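Local structure of alginate lyase (Bacteroides ovatus, 3NNB) at residues A[35-40]-A[121-126]; A[345-350]-A[357-362]. The protein probably degrades alginate, cleaving the glycosidic bonds of this uronic-acid polysaccharide by beta-elimination. All coordinates share one frame; numbering follows the deposited sequence.

Contact 1. Residues A[35-40]-A[121-126]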
loop_
_atom_site.group_PDB
_atom_site.type_symbol
_atom_site.label_atom_id
_atom_site.label_comp_id
_atom_site.label_asym_id
_atom_site.label_seq_id
_atom_site.Cartn_x
_atom_site.Cartn_y
_atom_site.Cartn_z
ATOM N N ARG A 35 -14.150 -15.782 -7.088
ATOM C CA ARG A 35 -14.258 -16.558 -5.843
ATOM C C ARG A 35 -13.899 -15.738 -4.622
ATOM O O ARG A 35 -14.586 -15.822 -3.621
ATOM C CB ARG A 35 -13.410 -17.818 -5.898
ATOM C CG ARG A 35 -14.023 -18.900 -6.747
ATOM C CD ARG A 35 -13.185 -20.186 -6.693
ATOM N NE ARG A 35 -13.367 -20.989 -7.906
ATOM N N ASP A 36 -12.819 -14.955 -4.682
ATOM C CA ASP A 36 -12.453 -14.079 -3.577
ATOM C C ASP A 36 -13.613 -13.066 -3.333
ATOM O O ASP A 36 -13.947 -12.740 -2.201
ATOM C CB ASP A 36 -11.177 -13.274 -3.887
ATOM C CG ASP A 36 -9.903 -14.102 -3.851
ATOM O OD1 ASP A 36 -9.913 -15.275 -3.408
ATOM O OD2 ASP A 36 -8.887 -13.526 -4.281
ATOM N N ALA A 37 -14.205 -12.539 -4.390
ATOM C CA ALA A 37 -15.293 -11.575 -4.244
ATOM C C ALA A 37 -16.495 -12.240 -3.622
ATOM O O ALA A 37 -17.165 -11.654 -2.788
ATOM C CB ALA A 37 -15.681 -11.003 -5.635
ATOM N N ASP A 38 -16.789 -13.479 -4.040
ATOM C CA ASP A 38 -17.903 -14.229 -3.419
ATOM C C ASP A 38 -17.660 -14.432 -1.931
ATOM O O ASP A 38 -18.589 -14.367 -1.105
ATOM C CB ASP A 38 -18.103 -15.581 -4.149
ATOM C CG ASP A 38 -18.712 -15.428 -5.527
ATOM O OD1 ASP A 38 -19.310 -14.378 -5.863
ATOM O OD2 ASP A 38 -18.584 -16.398 -6.310
ATOM N N LYS A 39 -16.403 -14.623 -1.535
ATOM C CA LYS A 39 -16.082 -14.739 -0.114
ATOM C C LYS A 39 -16.296 -13.390 0.605
ATOM O O LYS A 39 -16.817 -13.332 1.730
ATOM C CB LYS A 39 -14.632 -15.200 0.082
ATOM C CG LYS A 39 -14.391 -16.657 -0.252
ATOM C CD LYS A 39 -12.894 -17.015 -0.087
ATOM C CE LYS A 39 -12.561 -18.338 -0.773
ATOM N NZ LYS A 39 -11.087 -18.536 -0.927
ATOM N N ALA A 40 -15.943 -12.290 -0.074
ATOM C CA ALA A 40 -16.144 -10.963 0.480
ATOM C C ALA A 40 -17.620 -10.658 0.674
ATOM O O ALA A 40 -17.964 -9.892 1.589
ATOM C CB ALA A 40 -15.451 -9.872 -0.371
ATOM N N GLU A 121 -23.228 -6.272 -10.856
ATOM C CA GLU A 121 -23.532 -5.186 -9.953
ATOM C C GLU A 121 -23.497 -5.598 -8.481
ATOM O O GLU A 121 -23.281 -4.746 -7.602
ATOM C CB GLU A 121 -24.912 -4.636 -10.283
ATOM C CG GLU A 121 -25.000 -4.063 -11.705
ATOM C CD GLU A 121 -24.318 -2.670 -11.874
ATOM O OE1 GLU A 121 -24.126 -1.902 -10.874
ATOM O OE2 GLU A 121 -24.026 -2.324 -13.051
ATOM N N LYS A 122 -23.717 -6.887 -8.197
ATOM C CA LYS A 122 -23.768 -7.317 -6.774
ATOM C C LYS A 122 -22.473 -7.007 -6.039
ATOM O O LYS A 122 -22.473 -6.799 -4.835
ATOM C CB LYS A 122 -24.109 -8.804 -6.609
ATOM C CG LYS A 122 -23.055 -9.799 -6.991
ATOM C CD LYS A 122 -23.661 -11.182 -7.036
ATOM C CE LYS A 122 -22.618 -12.256 -7.345
ATOM N NZ LYS A 122 -23.251 -13.650 -7.339
ATOM N N TYR A 123 -21.357 -7.042 -6.766
ATOM C CA TYR A 123 -20.075 -6.849 -6.143
ATOM C C TYR A 123 -19.865 -5.400 -5.793
ATOM O O TYR A 123 -19.342 -5.090 -4.713
ATOM C CB TYR A 123 -18.933 -7.336 -7.053
ATOM C CG TYR A 123 -18.945 -8.817 -7.330
ATOM C CD1 TYR A 123 -19.075 -9.745 -6.310
ATOM C CD2 TYR A 123 -18.887 -9.297 -8.637
ATOM C CE1 TYR A 123 -19.054 -11.099 -6.585
ATOM C CE2 TYR A 123 -18.880 -10.646 -8.900
ATOM C CZ TYR A 123 -18.964 -11.535 -7.883
ATOM O OH TYR A 123 -18.969 -12.886 -8.133
ATOM N N ALA A 124 -20.305 -4.499 -6.676
ATOM C CA ALA A 124 -20.206 -3.066 -6.380
ATOM C C ALA A 124 -21.115 -2.666 -5.218
ATOM O O ALA A 124 -20.738 -1.829 -4.379
ATOM C CB ALA A 124 -20.488 -2.203 -7.616
ATOM N N GLN A 125 -22.312 -3.279 -5.153
ATOM C CA GLN A 125 -23.259 -3.003 -4.067
ATOM C C GLN A 125 -22.632 -3.388 -2.743
ATOM O O GLN A 125 -22.741 -2.656 -1.748
ATOM C CB GLN A 125 -24.600 -3.734 -4.306
ATOM C CG GLN A 125 -25.746 -3.326 -3.383
ATOM C CD GLN A 125 -25.646 -3.896 -1.962
ATOM O OE1 GLN A 125 -24.929 -4.895 -1.677
ATOM N NE2 GLN A 125 -26.433 -3.310 -1.091
ATOM N N LYS A 126 -21.911 -4.509 -2.713
ATOM C CA LYS A 126 -21.261 -4.935 -1.442
ATOM C C LYS A 126 -20.098 -4.033 -1.106
ATOM O O LYS A 126 -19.914 -3.685 0.063
ATOM C CB LYS A 126 -20.818 -6.384 -1.472
ATOM C CG LYS A 126 -20.204 -6.915 -0.189
ATOM C CD LYS A 126 -21.232 -7.392 0.833
ATOM C CE LYS A 126 -20.613 -7.771 2.187
ATOM N NZ LYS A 126 -21.548 -8.542 3.089
HETATM O O HOH W 1 -21.275 -15.554 -7.637
#

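Contact 2. Residues A[345-350]-A[357-362]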
loop_
_atom_site.group_PDB
_atom_site.type_symbol
_atom_site.label_atom_id
_atom_site.label_comp_id
_atom_site.label_asym_id
_atom_site.label_seq_id
_atom_site.Cartn_x
_atom_site.Cartn_y
_atom_site.Cartn_z
ATOM N N TRP A 345 8.215 -10.154 -8.970
ATOM C CA TRP A 345 7.160 -9.245 -9.402
ATOM C C TRP A 345 7.597 -7.778 -9.373
ATOM O O TRP A 345 7.118 -6.990 -10.177
ATOM C CB TRP A 345 5.867 -9.510 -8.630
ATOM C CG TRP A 345 5.305 -10.787 -9.089
ATOM C CD1 TRP A 345 5.466 -12.005 -8.528
ATOM C CD2 TRP A 345 4.514 -10.991 -10.282
ATOM N NE1 TRP A 345 4.846 -12.963 -9.302
ATOM C CE2 TRP A 345 4.229 -12.358 -10.360
ATOM C CE3 TRP A 345 4.012 -10.145 -11.271
ATOM C CZ2 TRP A 345 3.471 -12.900 -11.403
ATOM C CZ3 TRP A 345 3.279 -10.689 -12.302
ATOM C CH2 TRP A 345 3.020 -12.050 -12.363
ATOM N N ILE A 346 8.534 -7.400 -8.502
ATOM C CA ILE A 346 9.208 -6.120 -8.668
ATOM C C ILE A 346 9.798 -6.023 -10.081
ATOM O O ILE A 346 9.703 -4.961 -10.723
ATOM C CB ILE A 346 10.292 -5.905 -7.555
ATOM C CG1 ILE A 346 9.627 -5.721 -6.170
ATOM C CG2 ILE A 346 11.232 -4.733 -7.855
ATOM C CD1 ILE A 346 8.741 -4.442 -5.979
ATOM N N LEU A 347 10.440 -7.108 -10.547
ATOM C CA LEU A 347 11.067 -7.113 -11.857
ATOM C C LEU A 347 10.064 -6.993 -13.013
ATOM O O LEU A 347 10.294 -6.240 -13.943
ATOM C CB LEU A 347 11.950 -8.341 -12.037
ATOM C CG LEU A 347 13.193 -8.374 -11.166
ATOM C CD1 LEU A 347 14.012 -9.580 -11.566
ATOM C CD2 LEU A 347 14.037 -7.095 -11.275
ATOM N N ARG A 348 8.927 -7.677 -12.903
ATOM C CA ARG A 348 7.811 -7.463 -13.852
ATOM C C ARG A 348 7.398 -6.003 -13.930
ATOM O O ARG A 348 7.267 -5.434 -15.008
ATOM C CB ARG A 348 6.613 -8.292 -13.394
ATOM C CG ARG A 348 5.299 -8.045 -14.119
ATOM C CD ARG A 348 5.291 -8.404 -15.612
ATOM N NE ARG A 348 5.493 -9.828 -15.864
ATOM C CZ ARG A 348 4.542 -10.766 -15.949
ATOM N NH1 ARG A 348 3.253 -10.499 -15.793
ATOM N NH2 ARG A 348 4.890 -12.012 -16.183
ATOM N N ARG A 349 7.227 -5.383 -12.773
ATOM C CA ARG A 349 6.763 -4.007 -12.719
ATOM C C ARG A 349 7.794 -3.055 -13.290
ATOM O O ARG A 349 7.445 -2.122 -14.033
ATOM C CB ARG A 349 6.380 -3.666 -11.286
ATOM C CG ARG A 349 5.229 -4.526 -10.797
ATOM C CD ARG A 349 5.095 -4.519 -9.295
ATOM N NE ARG A 349 4.780 -3.200 -8.781
ATOM C CZ ARG A 349 4.711 -2.902 -7.466
ATOM N NH1 ARG A 349 4.901 -3.829 -6.500
ATOM N NH2 ARG A 349 4.413 -1.676 -7.136
ATOM N N ALA A 350 9.057 -3.267 -12.957
ATOM C CA ALA A 350 10.152 -2.419 -13.483
ATOM C C ALA A 350 10.261 -2.513 -15.011
ATOM O O ALA A 350 10.612 -1.534 -15.683
ATOM C CB ALA A 350 11.510 -2.814 -12.816
ATOM N N ALA A 357 15.943 -3.610 -20.447
ATOM C CA ALA A 357 16.867 -4.099 -19.401
ATOM C C ALA A 357 16.832 -5.610 -19.202
ATOM O O ALA A 357 17.702 -6.184 -18.563
ATOM C CB ALA A 357 16.595 -3.363 -18.053
ATOM N N GLY A 358 15.796 -6.255 -19.698
ATOM C CA GLY A 358 15.678 -7.705 -19.559
ATOM C C GLY A 358 15.205 -8.180 -18.189
ATOM O O GLY A 358 15.412 -9.339 -17.824
ATOM N N TYR A 359 14.492 -7.306 -17.470
ATOM C CA TYR A 359 14.098 -7.641 -16.117
ATOM C C TYR A 359 13.044 -8.757 -16.040
ATOM O O TYR A 359 13.054 -9.574 -15.122
ATOM C CB TYR A 359 13.525 -6.419 -15.408
ATOM C CG TYR A 359 14.482 -5.284 -15.171
ATOM C CD1 TYR A 359 15.812 -5.512 -14.804
ATOM C CD2 TYR A 359 14.036 -3.978 -15.222
ATOM C CE1 TYR A 359 16.644 -4.491 -14.537
ATOM C CE2 TYR A 359 14.888 -2.929 -14.958
ATOM C CZ TYR A 359 16.196 -3.194 -14.640
ATOM O OH TYR A 359 17.059 -2.133 -14.394
ATOM N N GLU A 360 12.113 -8.783 -16.993
ATOM C CA GLU A 360 11.053 -9.795 -16.963
ATOM C C GLU A 360 11.637 -11.187 -17.184
ATOM O O GLU A 360 11.179 -12.135 -16.563
ATOM C CB GLU A 360 9.935 -9.505 -17.991
ATOM C CG GLU A 360 8.989 -10.687 -18.230
ATOM C CD GLU A 360 8.236 -11.168 -16.991
ATOM O OE1 GLU A 360 8.205 -10.447 -15.973
ATOM O OE2 GLU A 360 7.658 -12.272 -17.043
ATOM N N ALA A 361 12.633 -11.306 -18.068
ATOM C CA ALA A 361 13.317 -12.589 -18.303
ATOM C C ALA A 361 13.947 -13.142 -17.025
ATOM O O ALA A 361 13.842 -14.328 -16.727
ATOM C CB ALA A 361 14.363 -12.451 -19.414
ATOM N N ILE A 362 14.557 -12.260 -16.240
ATOM C CA ILE A 362 15.124 -12.638 -14.946
ATOM C C ILE A 362 13.997 -13.071 -14.012
ATOM O O ILE A 362 14.057 -14.147 -13.442
ATOM C CB ILE A 362 15.951 -11.492 -14.329
ATOM C CG1 ILE A 362 17.155 -11.154 -15.207
ATOM C CG2 ILE A 362 16.417 -11.858 -12.912
ATOM C CD1 ILE A 362 17.974 -9.936 -14.749
#

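Contact 1. Residues A[35-40]-A[121-126]
Ala37 of helix 27-41 lies over the ring of Tyr123 from helix 121-136 and Asp38 takes its hydroxyl, a helix pair in a protein whose family is consistent with an alpha/alpha toroid. The short segments run in broadly the same direction, their axes 46° apart and 10.4 Å at closest approach, so side chains rather than backbones bridge the gap. Apolar contact comes first: Ala37 CB sits over one face of the Tyr123 ring, 3.9 Å from its centroid, in a CH-pi contact displaced toward the CD1-CE1 side. Leu34 and Leu41 also touch this tyrosine, and Ala37 packs against Ala114 of helix 98-118.

The polar group lies at the ring's edge. Tyr123 OH donates to Asp38 OD1 over 2.7 Å, reaching it from above the carboxylate plane, 36° out of it. One water donates to the same Asp38 OD1 and accepts from Lys122 NZ at 2.8 Å, joining two charges whose OD1 and NZ are 4.3 Å apart, too far for a direct salt bridge.

In Lys126, chi2 (84°) turns CD out of the extended line; further on, NZ hydrogen-bonds to Leu41 O and Met43 O, while Lys126 CE rests 3.4 Å from Ala40 O.

Contact 2. Residues A[345-350]-A[357-362]
Leu347 and Ala350 of helix 336-351 meet Tyr359 at the start of helix 359-366, forming the apolar centre of an alpha-alpha hairpin, two successive helices joined by a short connection. Leu347 CB lies 4.2 Å from Tyr359 CB and also rests against the backbone at Tyr359 O, while Ala350 CB approaches Tyr359 CD2 at 3.7 Å, oblique to the ring. Ala357 CB covers one face of that ring over its centre, and Leu314 of helix 310-317 touches both Ala350 and Tyr359. Farther along the second helix, Leu347 CD1 meets Ile362 CG2 at 3.6 Å.

At the polar edge, Arg348 and Glu360 lie side by side, pointing the same way, in a side-on, two-nitrogen salt bridge. CG anti to the backbone N starts both chains off alike; Arg348 then bends at chi2 and chi3, Glu360 at chi2. Arg348 NE donates to Glu360 OE1 (2.8 Å, 169°), and Arg348 NH2 to Glu360 OE2 (2.9 Å, 159°). Both oxygens lie near the guanidinium plane, yet the carboxylate is turned 62° from it and is met from above. Trp345 CZ3 lies over one guanidinium face, offset toward its rim. Because Glu360 OE2 also makes a salt bridge with Arg367, the carboxylate probably offsets the repulsion between two neighbouring arginines.

How the contacts relate
Two helix pairings at different separations along one chain illustrate how a largely helical protein is assembled. Contact 1 comes first and joins helix 27-41 to helix 121-136, with 80 residues between its segments; contact 2 follows in series and joins helices 336-351 and 359-366 across only six. They share no helix and do not touch: their centres are 32 Å apart and their nearest atoms about 14 Å. They lie 21 and 20 Å from the centre of the chain. Contact 1 therefore ties an N-terminal helix to a distant part of the sequence, whereas contact 2 folds the C-terminal region locally. The bound sodium ion belongs to contact 1's side of the fold, where Glu121 touches Ser184, one of its site residues.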